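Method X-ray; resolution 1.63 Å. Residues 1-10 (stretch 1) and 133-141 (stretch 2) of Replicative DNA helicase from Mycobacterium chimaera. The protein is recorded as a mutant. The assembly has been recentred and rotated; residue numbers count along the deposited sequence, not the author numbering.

Stretch 1 1-10: ALALYTPLPT
Stretch 2, residues 133-141: LYLAGRGMV

Stretch 1 has strands at 2-3 and 7-9, with a type I turn from Ala-3 to Thr-6 between them. Thr-6 N and OG1 both donate to Ala-3 O, at 3.0 and 2.8 Å. In stretch 2, strand 133-136 leads into a type I turn from Gly-137 to Met-140. The axes of strands 7-9 and 133-136 come within 5.6 Å, with 120° between their N-to-C directions. Leu-8 CA lies 4.8 Å from Ala-136 CA, and Pro-7 CA 5.2 Å from Gly-137 CA.

Leu-133 (m, t) is extended and does not touch stretch 1. Tyr-134 (phi/psi -148/162, chi1 p, chi2 -84°) points toward it. Leu-8 CD2 meets the ring edge, 4.0 Å from Tyr-134 CE2. Leu-2 CD1 is 3.5 Å from Tyr-134 OH, a van der Waals contact, since a methyl cannot hydrogen-bond to the hydroxyl. Both leucines are m, t.

Leu-135 (-92/142; m, t) packs its CB 3.7 Å from Pro-9 CG. Its O is 3.3 Å from Pro-9 CD. Pro-9 has no amide hydrogen to donate. A water also bridges the two backbones. It donates to Pro-9 O and Leu-135 O, each at 2.8 Å.

The small CB of Ala-136 (-142/151) touches two leucines: it is 3.6 Å from Leu-8 CD2 and 3.7 Å from Leu-2 CD1. Its N and O pair with Val-141 O and N, both at 2.8 Å, closing the hairpin-like loop.

Gly-137 (82/167) makes the one direct hydrogen bond between the stretches, from its N to Pro-7 O, at 2.8 Å and 140°. Its positive phi favours glycine. Its O accepts from Met-140 N at 2.8 Å, bracing the turn.

Arg-138 (-62/-29) points away; its N is 4.1 Å from Pro-7 CG. Gly-139 (-84/-1) does not touch stretch 1. Met-140 (59/56; m, t, m) lays CG 3.7 Å from Pro-9 CG, an apolar van der Waals contact. Val-141 (-84/129, t) is out of reach.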

# COMPACT_ATOMS: atom_id res chain seq x y z
N ALA A 1 2.56 -1.12 -6.95
CA ALA A 1 2.41 0.32 -7.18
C ALA A 1 1.06 0.82 -6.69
O ALA A 1 0.06 0.15 -6.87
CB ALA A 1 2.56 0.63 -8.65
N LEU A 2 1.07 2.02 -6.09
CA LEU A 2 -0.12 2.69 -5.59
C LEU A 2 -0.42 3.94 -6.40
O LEU A 2 0.48 4.58 -6.95
CB LEU A 2 0.01 3.08 -4.10
CG LEU A 2 0.29 1.93 -3.12
CD1 LEU A 2 0.17 2.38 -1.65
CD2 LEU A 2 -0.64 0.76 -3.37
N ALA A 3 -1.70 4.29 -6.46
CA ALA A 3 -2.10 5.52 -7.14
C ALA A 3 -1.37 6.73 -6.57
O ALA A 3 -1.11 6.80 -5.37
CB ALA A 3 -3.61 5.72 -6.99
N LEU A 4 -1.04 7.68 -7.45
CA LEU A 4 -0.31 8.88 -7.03
C LEU A 4 -1.03 9.64 -5.92
O LEU A 4 -0.37 10.34 -5.14
CB LEU A 4 -0.11 9.83 -8.20
CG LEU A 4 0.57 9.30 -9.46
CD1 LEU A 4 0.94 10.48 -10.37
CD2 LEU A 4 1.80 8.51 -9.08
N TYR A 5 -2.35 9.58 -5.88
CA TYR A 5 -3.11 10.36 -4.92
C TYR A 5 -3.24 9.66 -3.58
O TYR A 5 -3.93 10.18 -2.69
CB TYR A 5 -4.50 10.71 -5.45
CG TYR A 5 -5.34 9.55 -5.98
CD1 TYR A 5 -5.71 8.50 -5.16
CD2 TYR A 5 -5.79 9.54 -7.29
CE1 TYR A 5 -6.47 7.45 -5.63
CE2 TYR A 5 -6.56 8.50 -7.78
CZ TYR A 5 -6.89 7.46 -6.94
OH TYR A 5 -7.67 6.42 -7.41
N THR A 6 -2.61 8.50 -3.42
CA THR A 6 -2.71 7.75 -2.17
C THR A 6 -2.02 8.53 -1.07
O THR A 6 -0.83 8.84 -1.20
CB THR A 6 -2.08 6.37 -2.27
OG1 THR A 6 -2.62 5.64 -3.38
CG2 THR A 6 -2.37 5.59 -0.97
N PRO A 7 -2.71 8.89 0.01
CA PRO A 7 -2.02 9.54 1.13
C PRO A 7 -1.24 8.51 1.93
O PRO A 7 -1.72 7.41 2.20
CB PRO A 7 -3.16 10.14 1.96
CG PRO A 7 -4.32 9.22 1.69
CD PRO A 7 -4.14 8.71 0.27
N LEU A 8 0.00 8.86 2.28
CA LEU A 8 0.87 8.00 3.07
C LEU A 8 1.26 8.71 4.36
O LEU A 8 1.69 9.86 4.30
CB LEU A 8 2.15 7.65 2.29
CG LEU A 8 1.93 7.09 0.88
CD1 LEU A 8 3.29 6.87 0.20
CD2 LEU A 8 1.17 5.77 0.97
N PRO A 9 1.15 8.07 5.52
CA PRO A 9 1.58 8.73 6.75
C PRO A 9 3.09 8.81 6.82
O PRO A 9 3.81 7.92 6.35
CB PRO A 9 1.03 7.82 7.86
CG PRO A 9 1.03 6.47 7.23
CD PRO A 9 0.68 6.69 5.77
N THR A 10 3.58 9.89 7.40
CA THR A 10 5.00 10.12 7.64
C THR A 10 5.18 10.45 9.11
O THR A 10 4.20 10.67 9.83
CB THR A 10 5.53 11.26 6.77
OG1 THR A 10 4.98 12.50 7.24
CG2 THR A 10 5.13 11.04 5.33
N LEU A 133 7.76 -3.41 4.22
CA LEU A 133 6.40 -2.95 4.50
C LEU A 133 6.37 -1.45 4.78
O LEU A 133 7.30 -0.90 5.37
CB LEU A 133 5.81 -3.69 5.72
CG LEU A 133 5.50 -5.15 5.48
CD1 LEU A 133 5.12 -5.82 6.79
CD2 LEU A 133 4.38 -5.30 4.46
N TYR A 134 5.27 -0.80 4.39
CA TYR A 134 5.03 0.58 4.77
C TYR A 134 3.53 0.77 4.92
O TYR A 134 2.74 -0.03 4.43
CB TYR A 134 5.64 1.59 3.77
CG TYR A 134 5.07 1.61 2.36
CD1 TYR A 134 5.54 0.72 1.40
CD2 TYR A 134 4.08 2.52 1.98
CE1 TYR A 134 5.04 0.73 0.12
CE2 TYR A 134 3.58 2.53 0.69
CZ TYR A 134 4.06 1.63 -0.24
OH TYR A 134 3.58 1.62 -1.53
N LEU A 135 3.14 1.84 5.61
CA LEU A 135 1.72 2.10 5.85
C LEU A 135 1.14 2.99 4.76
O LEU A 135 1.80 3.93 4.31
CB LEU A 135 1.51 2.78 7.21
CG LEU A 135 2.13 2.05 8.40
CD1 LEU A 135 1.76 2.76 9.70
CD2 LEU A 135 1.64 0.60 8.39
N ALA A 136 -0.11 2.72 4.36
CA ALA A 136 -0.71 3.48 3.27
C ALA A 136 -2.18 3.74 3.53
O ALA A 136 -2.87 2.94 4.16
CB ALA A 136 -0.57 2.73 1.94
N GLY A 137 -2.67 4.86 2.99
CA GLY A 137 -4.07 5.21 3.10
C GLY A 137 -4.38 5.87 4.43
O GLY A 137 -3.58 5.85 5.38
N ARG A 138 -5.56 6.47 4.50
CA ARG A 138 -5.89 7.25 5.69
C ARG A 138 -5.90 6.37 6.95
O ARG A 138 -5.62 6.86 8.05
CB ARG A 138 -7.23 7.97 5.50
CG ARG A 138 -8.46 7.10 5.55
CD ARG A 138 -9.64 7.87 4.97
NE ARG A 138 -10.82 7.02 4.78
CZ ARG A 138 -12.00 7.26 5.33
NH1 ARG A 138 -12.17 8.32 6.10
NH2 ARG A 138 -13.01 6.44 5.10
N GLY A 139 -6.21 5.09 6.80
CA GLY A 139 -6.16 4.15 7.91
C GLY A 139 -4.81 3.55 8.22
O GLY A 139 -4.70 2.75 9.16
N MET A 140 -3.78 3.91 7.45
CA MET A 140 -2.40 3.46 7.69
C MET A 140 -2.31 1.93 7.65
O MET A 140 -1.88 1.27 8.60
CB MET A 140 -1.88 4.03 9.01
CG MET A 140 -2.02 5.54 9.10
SD MET A 140 -1.25 6.21 10.58
CE MET A 140 -2.57 5.99 11.78
N VAL A 141 -2.76 1.39 6.52
CA VAL A 141 -2.81 -0.06 6.30
C VAL A 141 -1.44 -0.53 5.83
O VAL A 141 -0.91 0.03 4.85
CB VAL A 141 -3.89 -0.39 5.27
CG1 VAL A 141 -3.98 -1.89 5.03
CG2 VAL A 141 -5.24 0.16 5.72
O HOH W 1 4.00 5.28 5.41